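Local coordinates for protein similar to hydroxylamine oxidoreductase (Kuenenia stuttgartiensis, PDB 6H5L) that probably works as a multi-heme c-type oxidoreductase, related to hydroxylamine oxidoreductase, within a reductase complex that relays electrons along many hemes, at residues A[168-171]-A[172-175]; A[249-252]-A[253-256]; A[367-370]-A[371-374]; A[459-462]-A[463-466]. All blocks are in the same frame, centred on the assembly; numbering follows the deposited sequence.

Contact 1. Residues A[168-171]-A[172-175]; sequences RPNH and LQSW. With HEC (heme c), chain H.
The side-chain amide of N170 reaches forward along the chain to Q173 and grips it, just after a cis peptide bond before P169 has redirected the backbone. N170 OD1 accepts from Q173 N at 2.8 Å with a nearly straight bond (161°), the donor tilted somewhat from the carbonyl plane. This is possible because CG of N170 sits between its own backbone N and carbonyl carbon (chi1 56°), which folds the short amide over the coming turn; ND2 then reaches Q173 OE1 in a weak bond of 3.4 Å, the two amide planes 48° apart. Asparagine suits the place, having both an acceptor and a donor on a short stem. Q173, the N-cap residue, extends its chain so that NE2 bonds E176. H171 opens a type I turn, closed by S174 N to H171 O at 3.2 Å. The imidazole of H171 points the other way, and NE2 binds the heme iron at 2.0 Å, while H233, the histidine of a CxxCH motif, supplies the other axial ligand. N170 N also donates to propionate atom O1D of this heme at 3.3 Å; the same heme is also hydrogen-bonded by R303. The segment thus links the loop after helix 154-161, whose F160 packs on H171 and L172, to helix 174-180, where R168 rests on A177 and I180; W175 faces helix 51-54.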
loop_
_atom_site.group_PDB
_atom_site.type_symbol
_atom_site.label_atom_id
_atom_site.label_comp_id
_atom_site.label_asym_id
_atom_site.label_seq_id
_atom_site.Cartn_x
_atom_site.Cartn_y
_atom_site.Cartn_z
ATOM N N ARG A 168 43.901 -17.733 -29.528
ATOM C CA ARG A 168 43.185 -18.831 -28.899
ATOM C C ARG A 168 43.739 -19.096 -27.498
ATOM O O ARG A 168 44.934 -18.911 -27.249
ATOM C CB ARG A 168 43.288 -20.096 -29.750
ATOM C CG ARG A 168 42.437 -20.077 -31.014
ATOM C CD ARG A 168 42.234 -21.483 -31.564
ATOM N NE ARG A 168 43.269 -21.887 -32.510
ATOM C CZ ARG A 168 43.591 -23.151 -32.768
ATOM N NH1 ARG A 168 42.971 -24.137 -32.133
ATOM N NH2 ARG A 168 44.540 -23.430 -33.651
ATOM N N PRO A 169 42.886 -19.532 -26.557
ATOM C CA PRO A 169 41.447 -19.763 -26.730
ATOM C C PRO A 169 40.603 -18.498 -26.595
ATOM O O PRO A 169 40.962 -17.592 -25.841
ATOM C CB PRO A 169 41.108 -20.744 -25.596
ATOM C CG PRO A 169 42.428 -21.182 -25.019
ATOM C CD PRO A 169 43.354 -20.040 -25.260
ATOM N N ASN A 170 39.489 -18.453 -27.320
ATOM C CA ASN A 170 38.526 -17.362 -27.232
ATOM C C ASN A 170 37.259 -17.798 -27.958
ATOM O O ASN A 170 37.221 -18.851 -28.600
ATOM C CB ASN A 170 39.084 -16.054 -27.804
ATOM C CG ASN A 170 39.567 -16.192 -29.240
ATOM O OD1 ASN A 170 38.930 -16.839 -30.072
ATOM N ND2 ASN A 170 40.702 -15.572 -29.539
ATOM N N HIS A 171 36.222 -16.966 -27.861
ATOM C CA HIS A 171 34.944 -17.303 -28.478
ATOM C C HIS A 171 34.927 -17.002 -29.970
ATOM O O HIS A 171 34.260 -17.713 -30.730
ATOM C CB HIS A 171 33.813 -16.551 -27.776
ATOM C CG HIS A 171 33.763 -16.783 -26.300
ATOM N ND1 HIS A 171 33.740 -15.755 -25.384
ATOM C CD2 HIS A 171 33.737 -17.929 -25.579
ATOM C CE1 HIS A 171 33.702 -16.256 -24.162
ATOM N NE2 HIS A 171 33.699 -17.574 -24.252
ATOM N N LEU A 172 35.642 -15.962 -30.405
ATOM C CA LEU A 172 35.646 -15.596 -31.819
ATOM C C LEU A 172 36.174 -16.735 -32.684
ATOM O O LEU A 172 35.576 -17.082 -33.709
ATOM C CB LEU A 172 36.481 -14.332 -32.028
ATOM C CG LEU A 172 36.685 -13.891 -33.480
ATOM C CD1 LEU A 172 35.371 -13.443 -34.109
ATOM C CD2 LEU A 172 37.733 -12.790 -33.567
ATOM N N GLN A 173 37.295 -17.332 -32.282
ATOM C CA GLN A 173 37.913 -18.433 -33.010
ATOM C C GLN A 173 37.518 -19.789 -32.438
ATOM O O GLN A 173 38.308 -20.739 -32.481
ATOM C CB GLN A 173 39.433 -18.275 -33.006
ATOM C CG GLN A 173 39.900 -16.848 -33.236
ATOM C CD GLN A 173 41.409 -16.714 -33.216
ATOM O OE1 GLN A 173 41.952 -15.763 -32.654
ATOM N NE2 GLN A 173 42.095 -17.667 -33.837
ATOM N N SER A 174 36.299 -19.896 -31.904
ATOM C CA SER A 174 35.893 -21.120 -31.223
ATOM C C SER A 174 35.647 -22.253 -32.211
ATOM O O SER A 174 36.046 -23.397 -31.963
ATOM C CB SER A 174 34.645 -20.857 -30.381
ATOM O OG SER A 174 34.432 -21.899 -29.448
ATOM N N TRP A 175 34.991 -21.962 -33.337
ATOM C CA TRP A 175 34.733 -23.014 -34.314
ATOM C C TRP A 175 36.008 -23.443 -35.023
ATOM O O TRP A 175 36.099 -24.585 -35.492
ATOM C CB TRP A 175 33.694 -22.557 -35.335
ATOM C CG TRP A 175 33.114 -23.702 -36.099
ATOM C CD1 TRP A 175 33.434 -24.095 -37.366
ATOM C CD2 TRP A 175 32.124 -24.623 -35.631
ATOM N NE1 TRP A 175 32.696 -25.198 -37.719
ATOM C CE2 TRP A 175 31.884 -25.543 -36.671
ATOM C CE3 TRP A 175 31.412 -24.757 -34.434
ATOM C CZ2 TRP A 175 30.963 -26.582 -36.551
ATOM C CZ3 TRP A 175 30.500 -25.788 -34.317
ATOM C CH2 TRP A 175 30.283 -26.687 -35.369
HETATM FE FE HEC H . 33.793 -18.903 -22.759
HETATM C CHA HEC H . 36.931 -19.389 -24.043
HETATM C CHB HEC H . 35.092 -16.725 -20.420
HETATM C CHC HEC H . 30.621 -18.228 -21.579
HETATM C CHD HEC H . 32.518 -21.418 -24.695
HETATM N NA HEC H . 35.661 -18.198 -22.307
HETATM C C1A HEC H . 36.824 -18.516 -22.982
HETATM C C2A HEC H . 37.906 -17.768 -22.373
HETATM C C3A HEC H . 37.401 -17.037 -21.378
HETATM C C4A HEC H . 35.976 -17.291 -21.313
HETATM C CMA HEC H . 38.194 -16.086 -20.455
HETATM C CAA HEC H . 39.387 -17.801 -22.797
HETATM C CBA HEC H . 40.133 -18.818 -21.946
HETATM C CGA HEC H . 41.611 -18.633 -22.147
HETATM O O1A HEC H . 42.354 -19.626 -21.966
HETATM O O2A HEC H . 42.044 -17.505 -22.494
HETATM N NB HEC H . 33.007 -17.730 -21.242
HETATM C C1B HEC H . 33.718 -16.835 -20.464
HETATM C C2B HEC H . 32.768 -16.037 -19.715
HETATM C C3B HEC H . 31.536 -16.455 -20.031
HETATM C C4B HEC H . 31.660 -17.527 -21.002
HETATM C CMB HEC H . 33.139 -14.923 -18.708
HETATM C CAB HEC H . 30.194 -15.914 -19.484
HETATM C CBB HEC H . 29.940 -14.443 -19.885
HETATM N NC HEC H . 31.930 -19.693 -23.044
HETATM C C1C HEC H . 30.738 -19.233 -22.518
HETATM C C2C HEC H . 29.652 -19.821 -23.282
HETATM C C3C HEC H . 30.186 -20.852 -23.957
HETATM C C4C HEC H . 31.623 -20.691 -23.944
HETATM C CMC HEC H . 28.188 -19.773 -22.788
HETATM C CAC HEC H . 29.458 -21.883 -24.851
HETATM C CBC HEC H . 29.205 -21.272 -26.241
HETATM N ND HEC H . 34.596 -20.189 -24.171
HETATM C C1D HEC H . 33.872 -21.191 -24.809
HETATM C C2D HEC H . 34.772 -21.970 -25.625
HETATM C C3D HEC H . 36.156 -21.338 -25.420
HETATM C C4D HEC H . 35.947 -20.239 -24.504
HETATM C CMD HEC H . 34.395 -23.180 -26.503
HETATM C CAD HEC H . 37.498 -21.762 -26.048
HETATM C CBD HEC H . 37.408 -21.762 -27.568
HETATM C CGD HEC H . 38.754 -22.128 -28.128
HETATM O O1D HEC H . 39.336 -21.305 -28.880
HETATM O O2D HEC H . 39.245 -23.241 -27.807
#

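Contact 2. Residues A[249-252]-A[253-256]; sequences HGKI and YEKE. With HEC (heme c), chain J.
I252 lies alongside E256, one helical turn on, both side chains pointing the same way, so that CG2 of I252 comes 3.6 Å from OE2 of E256. The other branch of I252 leads elsewhere: CD1 packs 3.8 Å from CAD of the heme, an apolar job for which a branched aliphatic residue is well shaped. The carboxylate of E256 makes a salt bridge with R276. Round the helix, K251 and E254 form a second pair, three residues apart. K251 bends at chi2 (-59°) and chi3 (130°), bringing its ammonium group round to E254 OE1 at 2.6 Å, where it meets the oxygen almost in line with the C-O bond; this salt bridge probably balances the two charges. The stem of E254 passes over the carbonyl of G250, CG 3.3 Å from G250 O. Regular backbone bonds run beneath, among them E254 N to G250 O at 2.9 Å. Y253 OH is hydrogen-bonded to E227, and K255 makes a salt bridge to E257 of a second subunit, so this end of the helix takes part in a subunit interface. H249 turns away from these pairs and its NE2 binds the iron at 2.0 Å. With H354 of a CxxCH motif as the other ligand, this is a bis-histidine heme c site, its distal histidine carried by a short helix.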
loop_
_atom_site.group_PDB
_atom_site.type_symbol
_atom_site.label_atom_id
_atom_site.label_comp_id
_atom_site.label_asym_id
_atom_site.label_seq_id
_atom_site.Cartn_x
_atom_site.Cartn_y
_atom_site.Cartn_z
ATOM N N HIS A 249 33.161 -16.222 -3.177
ATOM C CA HIS A 249 32.579 -15.284 -4.131
ATOM C C HIS A 249 31.247 -15.796 -4.665
ATOM O O HIS A 249 30.273 -15.040 -4.752
ATOM C CB HIS A 249 33.555 -15.032 -5.283
ATOM C CG HIS A 249 34.786 -14.277 -4.884
ATOM N ND1 HIS A 249 36.014 -14.496 -5.469
ATOM C CD2 HIS A 249 34.975 -13.299 -3.965
ATOM C CE1 HIS A 249 36.909 -13.690 -4.924
ATOM N NE2 HIS A 249 36.304 -12.953 -4.009
ATOM N N GLY A 250 31.184 -17.080 -5.016
ATOM C CA GLY A 250 29.980 -17.655 -5.579
ATOM C C GLY A 250 28.918 -17.978 -4.549
ATOM O O GLY A 250 27.722 -17.813 -4.811
ATOM N N LYS A 251 29.339 -18.451 -3.371
ATOM C CA LYS A 251 28.381 -18.742 -2.310
ATOM C C LYS A 251 27.672 -17.475 -1.847
ATOM O O LYS A 251 26.467 -17.495 -1.569
ATOM C CB LYS A 251 29.083 -19.424 -1.136
ATOM C CG LYS A 251 29.400 -20.890 -1.374
ATOM C CD LYS A 251 28.127 -21.671 -1.649
ATOM C CE LYS A 251 28.262 -22.518 -2.899
ATOM N NZ LYS A 251 26.943 -22.998 -3.393
ATOM N N ILE A 252 28.403 -16.364 -1.761
ATOM C CA ILE A 252 27.793 -15.105 -1.349
ATOM C C ILE A 252 26.864 -14.581 -2.437
ATOM O O ILE A 252 25.790 -14.040 -2.147
ATOM C CB ILE A 252 28.883 -14.083 -0.982
ATOM C CG1 ILE A 252 29.593 -14.506 0.305
ATOM C CG2 ILE A 252 28.291 -12.690 -0.844
ATOM C CD1 ILE A 252 30.786 -13.643 0.664
ATOM N N TYR A 253 27.251 -14.741 -3.704
ATOM C CA TYR A 253 26.376 -14.327 -4.796
ATOM C C TYR A 253 25.089 -15.142 -4.807
ATOM O O TYR A 253 23.993 -14.587 -4.941
ATOM C CB TYR A 253 27.101 -14.450 -6.136
ATOM C CG TYR A 253 26.167 -14.681 -7.308
ATOM C CD1 TYR A 253 25.299 -13.685 -7.740
ATOM C CD2 TYR A 253 26.157 -15.895 -7.983
ATOM C CE1 TYR A 253 24.444 -13.896 -8.807
ATOM C CE2 TYR A 253 25.307 -16.114 -9.051
ATOM C CZ TYR A 253 24.453 -15.112 -9.458
ATOM O OH TYR A 253 23.608 -15.327 -10.523
ATOM N N GLU A 254 25.201 -16.464 -4.666
ATOM C CA GLU A 254 24.016 -17.315 -4.731
ATOM C C GLU A 254 23.046 -17.029 -3.590
ATOM O O GLU A 254 21.829 -17.172 -3.760
ATOM C CB GLU A 254 24.428 -18.786 -4.732
ATOM C CG GLU A 254 24.988 -19.257 -6.066
ATOM C CD GLU A 254 26.002 -20.375 -5.921
ATOM O OE1 GLU A 254 26.086 -20.971 -4.826
ATOM O OE2 GLU A 254 26.724 -20.649 -6.903
ATOM N N LYS A 255 23.556 -16.625 -2.428
ATOM C CA LYS A 255 22.709 -16.356 -1.274
ATOM C C LYS A 255 22.319 -14.890 -1.133
ATOM O O LYS A 255 21.434 -14.579 -0.328
ATOM C CB LYS A 255 23.402 -16.831 0.008
ATOM C CG LYS A 255 23.604 -18.338 0.075
ATOM C CD LYS A 255 22.302 -19.089 -0.191
ATOM C CE LYS A 255 21.264 -18.830 0.896
ATOM N NZ LYS A 255 19.963 -19.492 0.597
ATOM N N GLU A 256 22.944 -13.986 -1.888
ATOM C CA GLU A 256 22.585 -12.572 -1.865
ATOM C C GLU A 256 22.154 -12.064 -3.237
ATOM O O GLU A 256 22.106 -10.848 -3.451
ATOM C CB GLU A 256 23.750 -11.724 -1.344
ATOM C CG GLU A 256 24.174 -12.029 0.082
ATOM C CD GLU A 256 25.170 -11.014 0.616
ATOM O OE1 GLU A 256 25.189 -9.877 0.101
ATOM O OE2 GLU A 256 25.936 -11.350 1.544
HETATM FE FE HEC J . 37.518 -11.639 -3.111
HETATM C CHA HEC J . 36.755 -13.733 -0.522
HETATM C CHB HEC J . 40.428 -13.442 -3.675
HETATM C CHC HEC J . 38.208 -9.755 -5.909
HETATM C CHD HEC J . 34.813 -9.650 -2.427
HETATM N NA HEC J . 38.409 -13.304 -2.282
HETATM C C1A HEC J . 37.951 -13.971 -1.163
HETATM C C2A HEC J . 38.944 -14.962 -0.793
HETATM C C3A HEC J . 39.953 -14.875 -1.661
HETATM C C4A HEC J . 39.640 -13.834 -2.617
HETATM C CMA HEC J . 41.231 -15.738 -1.649
HETATM C CAA HEC J . 38.869 -15.944 0.397
HETATM C CBA HEC J . 39.016 -15.166 1.698
HETATM C CGA HEC J . 39.205 -16.109 2.855
HETATM O O1A HEC J . 39.292 -15.615 4.008
HETATM O O2A HEC J . 39.268 -17.346 2.629
HETATM N NB HEC J . 39.053 -11.586 -4.510
HETATM C C1B HEC J . 40.117 -12.463 -4.592
HETATM C C2B HEC J . 40.848 -12.182 -5.811
HETATM C C3B HEC J . 40.239 -11.157 -6.427
HETATM C C4B HEC J . 39.097 -10.768 -5.622
HETATM C CMB HEC J . 42.117 -12.940 -6.263
HETATM C CAB HEC J . 40.640 -10.484 -7.760
HETATM C CBB HEC J . 40.490 -11.455 -8.952
HETATM N NC HEC J . 36.682 -10.004 -3.991
HETATM C C1C HEC J . 37.105 -9.399 -5.160
HETATM C C2C HEC J . 36.134 -8.387 -5.519
HETATM C C3C HEC J . 35.248 -8.289 -4.516
HETATM C C4C HEC J . 35.539 -9.351 -3.564
HETATM C CMC HEC J . 36.312 -7.398 -6.692
HETATM C CAC HEC J . 34.066 -7.288 -4.418
HETATM C CBC HEC J . 33.037 -7.446 -5.561
HETATM N ND HEC J . 35.992 -11.702 -1.714
HETATM C C1D HEC J . 35.023 -10.710 -1.568
HETATM C C2D HEC J . 34.268 -10.979 -0.362
HETATM C C3D HEC J . 34.883 -12.256 0.230
HETATM C C4D HEC J . 35.941 -12.631 -0.678
HETATM C CMD HEC J . 33.095 -10.154 0.212
HETATM C CAD HEC J . 34.474 -13.006 1.517
HETATM C CBD HEC J . 35.540 -12.793 2.587
HETATM C CGD HEC J . 35.687 -14.038 3.421
HETATM O O1D HEC J . 35.859 -15.135 2.830
HETATM O O2D HEC J . 35.647 -13.933 4.674
#

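Contact 3. Residues A[367-370]-A[371-374]; sequences DQFM and FQAH
One face of the F369 ring carries the amide nitrogen of Q372, 3.5 Å above the plane and offset toward the rim, with ring and amide planes 43° apart. The F371 ring has Q368 OE1 near its edge, 4.1 Å from CD2, and the H374 ring has M370 O close to its own edge. Q372 places its CG between its backbone N and carbonyl carbon (chi1 65°), which curls the chain back along the helix, so NE2 donates to F369 O at 2.9 Å, on a lone pair in the carbonyl plane. That oxygen also takes the routine bond from A373 N, and OE1 of Q372 is bound by Q488. A leucine in place of Q372 would probably leave F369 O with one donor fewer, Q488 without this partner and the F369 face without its polar cover. M370, bent at chi2 and chi3, sets CE 3.9 Å from CE1 of H374, while H374 ND1 makes a weak bond to M370 O. D367 makes a salt bridge to R343 and takes a hydrogen bond from W302. All this lies on helix 356-389: F369, M370, A373 and H374 pack on helix 455-476, F369 and A373 also on helix 480-513, and Y194 of a second subunit covers Q368 and F369.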
loop_
_atom_site.group_PDB
_atom_site.type_symbol
_atom_site.label_atom_id
_atom_site.label_comp_id
_atom_site.label_asym_id
_atom_site.label_seq_id
_atom_site.Cartn_x
_atom_site.Cartn_y
_atom_site.Cartn_z
ATOM N N ASP A 367 50.481 -18.225 -9.279
ATOM C CA ASP A 367 51.662 -18.434 -10.109
ATOM C C ASP A 367 52.532 -19.558 -9.559
ATOM O O ASP A 367 53.029 -20.399 -10.318
ATOM C CB ASP A 367 52.466 -17.137 -10.214
ATOM C CG ASP A 367 51.674 -16.005 -10.842
ATOM O OD1 ASP A 367 50.783 -16.288 -11.670
ATOM O OD2 ASP A 367 51.946 -14.832 -10.507
ATOM N N GLN A 368 52.721 -19.592 -8.238
ATOM C CA GLN A 368 53.549 -20.631 -7.635
ATOM C C GLN A 368 52.926 -22.008 -7.808
ATOM O O GLN A 368 53.637 -22.989 -8.062
ATOM C CB GLN A 368 53.780 -20.329 -6.156
ATOM C CG GLN A 368 54.672 -19.127 -5.910
ATOM C CD GLN A 368 56.019 -19.256 -6.595
ATOM O OE1 GLN A 368 56.512 -18.307 -7.205
ATOM N NE2 GLN A 368 56.625 -20.436 -6.496
ATOM N N PHE A 369 51.602 -22.107 -7.672
ATOM C CA PHE A 369 50.934 -23.382 -7.908
ATOM C C PHE A 369 51.136 -23.848 -9.343
ATOM O O PHE A 369 51.351 -25.040 -9.593
ATOM C CB PHE A 369 49.443 -23.268 -7.586
ATOM C CG PHE A 369 48.651 -24.498 -7.935
ATOM C CD1 PHE A 369 48.526 -25.540 -7.029
ATOM C CD2 PHE A 369 48.032 -24.614 -9.171
ATOM C CE1 PHE A 369 47.799 -26.673 -7.349
ATOM C CE2 PHE A 369 47.309 -25.744 -9.496
ATOM C CZ PHE A 369 47.190 -26.774 -8.584
ATOM N N MET A 370 51.067 -22.922 -10.300
ATOM C CA MET A 370 51.214 -23.299 -11.703
ATOM C C MET A 370 52.652 -23.683 -12.030
ATOM O O MET A 370 52.889 -24.580 -12.850
ATOM C CB MET A 370 50.737 -22.160 -12.599
ATOM C CG MET A 370 49.243 -21.938 -12.530
ATOM S SD MET A 370 48.359 -23.454 -12.928
ATOM C CE MET A 370 48.518 -23.481 -14.711
ATOM N N PHE A 371 53.624 -23.016 -11.407
ATOM C CA PHE A 371 55.023 -23.369 -11.635
ATOM C C PHE A 371 55.315 -24.784 -11.151
ATOM O O PHE A 371 55.963 -25.571 -11.850
ATOM C CB PHE A 371 55.939 -22.357 -10.944
ATOM C CG PHE A 371 56.018 -21.032 -11.647
ATOM C CD1 PHE A 371 56.043 -20.967 -13.031
ATOM C CD2 PHE A 371 56.062 -19.850 -10.926
ATOM C CE1 PHE A 371 56.115 -19.749 -13.681
ATOM C CE2 PHE A 371 56.132 -18.629 -11.572
ATOM C CZ PHE A 371 56.159 -18.578 -12.951
ATOM N N GLN A 372 54.836 -25.129 -9.953
ATOM C CA GLN A 372 55.081 -26.468 -9.429
ATOM C C GLN A 372 54.220 -27.511 -10.134
ATOM O O GLN A 372 54.630 -28.670 -10.254
ATOM C CB GLN A 372 54.843 -26.494 -7.916
ATOM C CG GLN A 372 53.409 -26.241 -7.476
ATOM C CD GLN A 372 52.586 -27.513 -7.411
ATOM O OE1 GLN A 372 53.054 -28.546 -6.930
ATOM N NE2 GLN A 372 51.354 -27.447 -7.905
ATOM N N ALA A 373 53.035 -27.121 -10.610
ATOM C CA ALA A 373 52.190 -28.067 -11.333
ATOM C C ALA A 373 52.768 -28.382 -12.708
ATOM O O ALA A 373 52.804 -29.550 -13.119
ATOM C CB ALA A 373 50.768 -27.520 -11.455
ATOM N N HIS A 374 53.230 -27.357 -13.434
ATOM C CA HIS A 374 53.916 -27.607 -14.698
ATOM C C HIS A 374 55.209 -28.380 -14.498
ATOM O O HIS A 374 55.580 -29.187 -15.357
ATOM C CB HIS A 374 54.194 -26.287 -15.420
ATOM C CG HIS A 374 53.110 -25.876 -16.369
ATOM N ND1 HIS A 374 52.211 -24.871 -16.089
ATOM C CD2 HIS A 374 52.780 -26.343 -17.594
ATOM C CE1 HIS A 374 51.375 -24.734 -17.101
ATOM N NE2 HIS A 374 51.698 -25.617 -18.028
#

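Contact 4. Residues A[459-462]-A[463-466]; sequences MYNR and LWFW
Aromatic packing joins Y460 to W464: atom CD1 of the indole lies 3.4 Å above the middle of the phenol ring, and the planes meet obliquely at 46°. The tryptophan gets there because its CG stands between the backbone N and carbonyl carbon (chi1 71°), which swings the indole back over the preceding turn. The phenol OH bonds Q381. Among the side-chain hydrogen bonds, W464 NE1 donates to N461 OD1 at 3.0 Å, on a lone pair in the carbonyl plane, so the buried indole N-H is satisfied; the amide stands steeply against the ring (74°), and its ND2 is held by N458. Replacing W464 with an alanine is likely to open a gap over the Y460 ring and leave N461 OD1 without this donor. Backbone bonds follow the helix, as with F465 N to N461 O at 2.8 Å, but a wider pi-type turn covers 463-466. Apolar contacts come from the stem of R462, whose CG lies 3.9 Å from CE3 of W466, the two side chains pointing the same way; the guanidinium makes a salt bridge to E494. The ring of W466 meets W485 of a third subunit. L463 packs on A377 and A380 of helix 356-389 and on M491 of helix 480-513. Long helices packed together in the C-terminal part of the chain, with edges at subunit interfaces, are consistent with the helical part of hydroxylamine oxidoreductase-like proteins.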
loop_
_atom_site.group_PDB
_atom_site.type_symbol
_atom_site.label_atom_id
_atom_site.label_comp_id
_atom_site.label_asym_id
_atom_site.label_seq_id
_atom_site.Cartn_x
_atom_site.Cartn_y
_atom_site.Cartn_z
ATOM N N MET A 459 47.411 -41.704 -19.056
ATOM C CA MET A 459 47.628 -41.332 -17.663
ATOM C C MET A 459 48.247 -39.946 -17.576
ATOM O O MET A 459 47.769 -39.084 -16.830
ATOM C CB MET A 459 48.529 -42.353 -16.967
ATOM C CG MET A 459 47.980 -43.760 -16.894
ATOM S SD MET A 459 49.186 -44.922 -16.216
ATOM C CE MET A 459 48.303 -46.469 -16.399
ATOM N N TYR A 460 49.323 -39.718 -18.334
ATOM C CA TYR A 460 49.940 -38.397 -18.363
ATOM C C TYR A 460 48.988 -37.356 -18.936
ATOM O O TYR A 460 48.939 -36.218 -18.455
ATOM C CB TYR A 460 51.239 -38.438 -19.168
ATOM C CG TYR A 460 51.850 -37.076 -19.389
ATOM C CD1 TYR A 460 52.131 -36.239 -18.318
ATOM C CD2 TYR A 460 52.151 -36.626 -20.668
ATOM C CE1 TYR A 460 52.688 -34.990 -18.514
ATOM C CE2 TYR A 460 52.711 -35.380 -20.873
ATOM C CZ TYR A 460 52.976 -34.565 -19.792
ATOM O OH TYR A 460 53.534 -33.323 -19.990
ATOM N N ASN A 461 48.225 -37.728 -19.967
ATOM C CA ASN A 461 47.252 -36.805 -20.543
ATOM C C ASN A 461 46.258 -36.328 -19.490
ATOM O O ASN A 461 45.942 -35.136 -19.412
ATOM C CB ASN A 461 46.523 -37.470 -21.710
ATOM C CG ASN A 461 47.343 -37.474 -22.983
ATOM O OD1 ASN A 461 48.268 -36.678 -23.142
ATOM N ND2 ASN A 461 47.002 -38.369 -23.904
ATOM N N ARG A 462 45.754 -37.249 -18.666
ATOM C CA ARG A 462 44.856 -36.847 -17.588
ATOM C C ARG A 462 45.573 -36.002 -16.544
ATOM O O ARG A 462 44.935 -35.192 -15.861
ATOM C CB ARG A 462 44.223 -38.077 -16.941
ATOM C CG ARG A 462 43.119 -38.719 -17.772
ATOM C CD ARG A 462 42.451 -39.865 -17.028
ATOM N NE ARG A 462 43.363 -40.983 -16.818
ATOM C CZ ARG A 462 43.566 -41.954 -17.702
ATOM N NH1 ARG A 462 42.919 -41.941 -18.860
ATOM N NH2 ARG A 462 44.413 -42.937 -17.430
ATOM N N LEU A 463 46.889 -36.170 -16.406
ATOM C CA LEU A 463 47.637 -35.367 -15.444
ATOM C C LEU A 463 47.679 -33.903 -15.867
ATOM O O LEU A 463 47.367 -33.009 -15.070
ATOM C CB LEU A 463 49.052 -35.930 -15.279
ATOM C CG LEU A 463 49.915 -35.451 -14.106
ATOM C CD1 LEU A 463 50.968 -36.492 -13.769
ATOM C CD2 LEU A 463 50.585 -34.115 -14.397
ATOM N N TRP A 464 48.058 -33.633 -17.118
ATOM C CA TRP A 464 48.276 -32.258 -17.547
ATOM C C TRP A 464 47.056 -31.614 -18.194
ATOM O O TRP A 464 46.996 -30.381 -18.264
ATOM C CB TRP A 464 49.469 -32.182 -18.513
ATOM C CG TRP A 464 49.232 -32.778 -19.871
ATOM C CD1 TRP A 464 49.524 -34.050 -20.270
ATOM C CD2 TRP A 464 48.681 -32.117 -21.015
ATOM N NE1 TRP A 464 49.173 -34.226 -21.587
ATOM C CE2 TRP A 464 48.654 -33.052 -22.067
ATOM C CE3 TRP A 464 48.200 -30.825 -21.250
ATOM C CZ2 TRP A 464 48.163 -32.740 -23.332
ATOM C CZ3 TRP A 464 47.716 -30.515 -22.507
ATOM C CH2 TRP A 464 47.703 -31.467 -23.533
ATOM N N PHE A 465 46.079 -32.398 -18.658
ATOM C CA PHE A 465 44.903 -31.829 -19.301
ATOM C C PHE A 465 43.642 -31.898 -18.449
ATOM O O PHE A 465 42.663 -31.219 -18.776
ATOM C CB PHE A 465 44.641 -32.518 -20.650
ATOM C CG PHE A 465 43.705 -31.756 -21.547
ATOM C CD1 PHE A 465 44.140 -30.627 -22.222
ATOM C CD2 PHE A 465 42.393 -32.167 -21.715
ATOM C CE1 PHE A 465 43.284 -29.920 -23.046
ATOM C CE2 PHE A 465 41.531 -31.464 -22.538
ATOM C CZ PHE A 465 41.978 -30.340 -23.206
ATOM N N TRP A 466 43.627 -32.694 -17.381
ATOM C CA TRP A 466 42.483 -32.741 -16.479
ATOM C C TRP A 466 42.825 -32.210 -15.094
ATOM O O TRP A 466 42.231 -31.231 -14.637
ATOM C CB TRP A 466 41.953 -34.176 -16.359
ATOM C CG TRP A 466 40.835 -34.513 -17.284
ATOM C CD1 TRP A 466 40.391 -33.775 -18.340
ATOM C CD2 TRP A 466 40.010 -35.681 -17.231
ATOM N NE1 TRP A 466 39.342 -34.418 -18.956
ATOM C CE2 TRP A 466 39.090 -35.590 -18.292
ATOM C CE3 TRP A 466 39.962 -36.798 -16.390
ATOM C CZ2 TRP A 466 38.128 -36.571 -18.533
ATOM C CZ3 TRP A 466 39.009 -37.772 -16.632
ATOM C CH2 TRP A 466 38.105 -37.652 -17.694
#

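Overall arrangement
The four contacts come one after another along the chain, and none touches another. Contacts 1 and 2 belong to the heme-bearing body: each supplies a histidine to a different heme iron, with centres about 29 Å apart. Contacts 3 and 4 lie on the long helices 356-389 and 455-476, which pack side by side; their centres are about 15 Å apart and their nearest atoms about 5 Å. Contact 1, whose centre is nearest the centre of the chain, comes within about 9 Å of contact 4 at the nearest atoms, whereas contacts 2 and 4 are most separated, at about 32 Å between centres. Only contact 2 combines an iron ligand with a subunit interface, while contacts 3 and 4 join the long helices to one another and to other subunits.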